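Local coordinates for putative uncharacterized protein (Acidianus two-tailed virus, PDB 3FAJ) that is a structural protein of the virion and probably binds DNA, at residues Y49-V52 with T53-A57; I78-M81 with I82-M86. All coordinates share one frame; numbering follows the deposited sequence.

Contact 1 (Y49-V52 with T53-A57); sequences YPEV and TLKLA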
loop_
_atom_site.group_PDB
_atom_site.type_symbol
_atom_site.label_atom_id
_atom_site.label_comp_id
_atom_site.label_asym_id
_atom_site.label_seq_id
_atom_site.Cartn_x
_atom_site.Cartn_y
_atom_site.Cartn_z
ATOM N N TYR A 49 0.698 12.525 -4.246
ATOM C CA TYR A 49 -0.116 11.784 -5.189
ATOM C C TYR A 49 0.214 12.350 -6.553
ATOM O O TYR A 49 0.274 13.571 -6.709
ATOM C CB TYR A 49 -1.609 11.944 -4.889
ATOM C CG TYR A 49 -2.503 11.124 -5.792
ATOM C CD1 TYR A 49 -2.738 9.768 -5.528
ATOM C CD2 TYR A 49 -3.111 11.698 -6.915
ATOM C CE1 TYR A 49 -3.565 9.006 -6.369
ATOM C CE2 TYR A 49 -3.941 10.934 -7.756
ATOM C CZ TYR A 49 -4.160 9.586 -7.459
ATOM O OH TYR A 49 -4.961 8.815 -8.284
ATOM N N PRO A 50 0.405 11.475 -7.552
ATOM C CA PRO A 50 0.256 10.013 -7.571
ATOM C C PRO A 50 1.459 9.175 -7.122
ATOM O O PRO A 50 1.407 7.958 -7.265
ATOM C CB PRO A 50 -0.024 9.733 -9.052
ATOM C CG PRO A 50 0.816 10.739 -9.743
ATOM C CD PRO A 50 0.734 12.000 -8.891
ATOM N N GLU A 51 2.514 9.796 -6.591
ATOM C CA GLU A 51 3.698 9.040 -6.124
ATOM C C GLU A 51 3.330 7.806 -5.303
ATOM O O GLU A 51 3.853 6.712 -5.538
ATOM C CB GLU A 51 4.643 9.937 -5.303
ATOM C CG GLU A 51 5.769 9.188 -4.562
ATOM C CD GLU A 51 6.618 10.092 -3.662
ATOM O OE1 GLU A 51 6.120 11.138 -3.188
ATOM O OE2 GLU A 51 7.800 9.751 -3.420
ATOM N N VAL A 52 2.408 7.978 -4.363
ATOM C CA VAL A 52 2.067 6.882 -3.471
ATOM C C VAL A 52 1.498 5.701 -4.240
ATOM O O VAL A 52 1.930 4.564 -4.002
ATOM C CB VAL A 52 1.121 7.310 -2.306
ATOM C CG1 VAL A 52 -0.191 7.921 -2.809
ATOM C CG2 VAL A 52 0.852 6.102 -1.350
ATOM N N THR A 53 0.561 5.950 -5.165
ATOM C CA THR A 53 -0.059 4.816 -5.867
ATOM C C THR A 53 0.846 4.187 -6.921
ATOM O O THR A 53 0.787 2.972 -7.131
ATOM C CB THR A 53 -1.413 5.173 -6.467
ATOM O OG1 THR A 53 -1.283 6.388 -7.197
ATOM C CG2 THR A 53 -2.448 5.327 -5.330
ATOM N N LEU A 54 1.689 4.999 -7.556
ATOM C CA LEU A 54 2.647 4.474 -8.540
ATOM C C LEU A 54 3.645 3.549 -7.832
ATOM O O LEU A 54 3.968 2.467 -8.341
ATOM C CB LEU A 54 3.383 5.620 -9.230
ATOM C CG LEU A 54 2.519 6.502 -10.149
ATOM C CD1 LEU A 54 3.263 7.787 -10.499
ATOM C CD2 LEU A 54 2.115 5.731 -11.414
ATOM N N LYS A 55 4.117 3.976 -6.662
ATOM C CA LYS A 55 5.051 3.174 -5.872
ATOM C C LYS A 55 4.396 1.887 -5.351
ATOM O O LYS A 55 5.031 0.817 -5.412
ATOM C CB LYS A 55 5.630 3.977 -4.701
ATOM C CG LYS A 55 6.607 5.056 -5.125
ATOM C CD LYS A 55 7.226 5.719 -3.915
ATOM C CE LYS A 55 8.478 6.487 -4.325
ATOM N NZ LYS A 55 9.135 7.153 -3.152
ATOM N N LEU A 56 3.163 1.982 -4.832
ATOM C CA LEU A 56 2.429 0.772 -4.398
ATOM C C LEU A 56 2.215 -0.161 -5.577
ATOM O O LEU A 56 2.358 -1.369 -5.437
ATOM C CB LEU A 56 1.078 1.128 -3.780
ATOM C CG LEU A 56 1.171 1.786 -2.397
ATOM C CD1 LEU A 56 -0.217 2.315 -1.979
ATOM C CD2 LEU A 56 1.769 0.796 -1.319
ATOM N N ALA A 57 1.873 0.399 -6.741
ATOM C CA ALA A 57 1.652 -0.408 -7.937
ATOM C C ALA A 57 2.919 -1.204 -8.306
ATOM O O ALA A 57 2.830 -2.359 -8.757
ATOM C CB ALA A 57 1.207 0.481 -9.105
#

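Contact 2 (I78-M81 with I82-M86); sequences IVKM and ISDAM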
loop_
_atom_site.group_PDB
_atom_site.type_symbol
_atom_site.label_atom_id
_atom_site.label_comp_id
_atom_site.label_asym_id
_atom_site.label_seq_id
_atom_site.Cartn_x
_atom_site.Cartn_y
_atom_site.Cartn_z
ATOM N N ILE A 78 -5.696 -1.446 -1.461
ATOM C CA ILE A 78 -5.255 -0.170 -0.888
ATOM C C ILE A 78 -5.120 0.910 -1.974
ATOM O O ILE A 78 -5.562 2.045 -1.783
ATOM C CB ILE A 78 -3.959 -0.330 -0.077
ATOM C CG1 ILE A 78 -4.259 -1.177 1.182
ATOM C CG2 ILE A 78 -3.394 1.052 0.323
ATOM C CD1 ILE A 78 -2.969 -1.689 1.897
ATOM N N VAL A 79 -4.526 0.532 -3.106
ATOM C CA VAL A 79 -4.377 1.471 -4.226
ATOM C C VAL A 79 -5.745 2.012 -4.638
ATOM O O VAL A 79 -5.908 3.226 -4.835
ATOM C CB VAL A 79 -3.610 0.847 -5.424
ATOM C CG1 VAL A 79 -3.714 1.741 -6.684
ATOM C CG2 VAL A 79 -2.142 0.596 -5.031
ATOM N N LYS A 80 -6.735 1.132 -4.755
ATOM C CA LYS A 80 -8.102 1.541 -5.097
ATOM C C LYS A 80 -8.662 2.545 -4.084
ATOM O O LYS A 80 -9.287 3.559 -4.446
ATOM C CB LYS A 80 -8.995 0.310 -5.177
ATOM C CG LYS A 80 -10.432 0.605 -5.638
ATOM C CD LYS A 80 -11.078 -0.599 -6.307
ATOM C CE LYS A 80 -11.021 -1.865 -5.462
ATOM N NZ LYS A 80 -12.098 -2.830 -5.897
ATOM N N MET A 81 -8.439 2.257 -2.796
ATOM C CA MET A 81 -8.972 3.118 -1.736
ATOM C C MET A 81 -8.352 4.503 -1.815
ATOM O O MET A 81 -9.053 5.508 -1.717
ATOM C CB MET A 81 -8.726 2.506 -0.342
ATOM C CG MET A 81 -9.691 1.360 -0.051
ATOM S SD MET A 81 -9.338 0.665 1.574
ATOM C CE MET A 81 -8.225 -0.681 1.224
ATOM N N ILE A 82 -7.035 4.558 -2.003
ATOM C CA ILE A 82 -6.350 5.856 -2.073
ATOM C C ILE A 82 -6.764 6.634 -3.324
ATOM O O ILE A 82 -7.080 7.822 -3.251
ATOM C CB ILE A 82 -4.813 5.692 -2.006
ATOM C CG1 ILE A 82 -4.403 5.088 -0.653
ATOM C CG2 ILE A 82 -4.126 7.063 -2.232
ATOM C CD1 ILE A 82 -2.931 4.844 -0.501
ATOM N N SER A 83 -6.795 5.948 -4.476
ATOM C CA SER A 83 -7.226 6.556 -5.741
ATOM C C SER A 83 -8.621 7.155 -5.633
ATOM O O SER A 83 -8.863 8.275 -6.085
ATOM C CB SER A 83 -7.207 5.515 -6.867
ATOM O OG SER A 83 -5.913 4.958 -7.007
ATOM N N ASP A 84 -9.536 6.390 -5.037
ATOM C CA ASP A 84 -10.920 6.809 -4.888
ATOM C C ASP A 84 -11.039 8.031 -3.984
ATOM O O ASP A 84 -11.823 8.940 -4.289
ATOM C CB ASP A 84 -11.777 5.667 -4.338
ATOM C CG ASP A 84 -12.021 4.552 -5.356
ATOM O OD1 ASP A 84 -11.714 4.714 -6.569
ATOM O OD2 ASP A 84 -12.534 3.490 -4.922
ATOM N N ALA A 85 -10.269 8.044 -2.895
ATOM C CA ALA A 85 -10.307 9.136 -1.929
ATOM C C ALA A 85 -9.716 10.408 -2.543
ATOM O O ALA A 85 -10.083 11.507 -2.150
ATOM C CB ALA A 85 -9.572 8.756 -0.632
ATOM N N MET A 86 -8.825 10.248 -3.528
ATOM C CA MET A 86 -8.196 11.396 -4.183
ATOM C C MET A 86 -9.035 12.021 -5.293
ATOM O O MET A 86 -8.712 13.121 -5.763
ATOM C CB MET A 86 -6.805 11.044 -4.724
ATOM C CG MET A 86 -5.730 10.956 -3.650
ATOM S SD MET A 86 -5.472 12.491 -2.709
ATOM C CE MET A 86 -4.905 13.625 -3.967
#

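Contact 1 (Y49-V52 with T53-A57)
Pro50 caps the first turn of helix 51-66 from the N-cap position: reached through a cis peptide bond, it gives its carbonyl oxygen to Leu54 N at 3.0 Å. The next two rungs run from Lys55 N to Glu51 O and from Leu56 N to Val52 O. Pro50 O also takes a second bond, from Thr53 OG1 at 3.1 Å, so two donors grip the one carbonyl; the hydroxyl comes in at a C=O...O angle of 122°, tilted from the carbonyl plane. With chi1 at 49°, Thr53 OG1 sits between its own backbone N and carbonyl carbon, which turns it back to that oxygen. The same hydroxyl lies 3.6 Å from CE1 of Tyr49, whose ring it meets obliquely, while CB of Pro50 rests over the centre of one ring face. On the outer side, the extended chains of Glu51 and Lys55 run side by side into a salt bridge, Lys55 NZ reaching the anti side of Glu51 OE2 at 2.9 Å, somewhat out of the carboxylate plane. Glu51 OE1 accepts a hydrogen bond from Gly48 N. Val52 CG2 and Leu56 CD1 touch at 4.0 Å on the inward side. Val52 packs on Phe42 and Leu56 on Ile38 and Leu39 of helix 31-43, Thr53 faces helix 69-86, and the backbone of Tyr49 is hydrogen-bonded to Gln99 of strand 99-100.

Contact 2 (I78-M81 with I82-M86)
Ile78 O accepts the N-H of Ile82, the first of four successive i to i+4 bonds that continue through Val79-Ser83, Lys80-Asp84 and Met81-Ala85 in regular helical geometry. The two isoleucines lie side by side and point the same way, Ile82 CD1 meeting Ile78 CG2 at 3.9 Å. At the next position, Ser83 OG turns back to its own helix and bonds Val79 O at 2.8 Å in the modelled conformer, one of two for this serine. Its chi1 of -58° sets the hydroxyl beside the backbone N, and it reaches the oxygen from above the carbonyl plane, 42° out of it, while Ser83 N bonds the same oxygen, which thus takes two donors. Asp84 lies alongside Lys80, its OD2 3.6 Å from Lys80 CG, but the lysine chain bends at chi3 and, in the conformer modelled here, its NZ lies 6.4 Å from Asp84 OD2. Asp84 OD1 instead forms a salt bridge with Lys87. Ile78 packs against helix 113-123, and Ala85 against helix 103-111. The chemistry is thus divided by face: Ile78, Ile82 and Ala85 are buried against other helices, in this conformer the serine hydroxyl is bonded to the backbone of the preceding turn, and Asp84 is paired with Lys87, any attraction to Lys80 being probably weak and long-range.

How the contacts relate
Contact 1 comes first along the chain, at the beginning of helix 51-66, and contact 2 follows near the end of helix 69-86, the next helix. Their centres are about 10 Å apart, and the two turns touch directly: Leu56 CB meets Val79 CG2 at 3.5 Å, and Tyr49 CD1 meets Met86 CG at 3.7 Å. Between these, Thr53 CG2 packs on both Ile82 and Ser83. The start of one helix is therefore laid against the end of its successor, as in a helical hairpin. Helix 31-43 covers another part of contact 1, and helices 103-111 and 113-123 cover contact 2, so the pair links the earlier and later helices of this mostly helical virion protein.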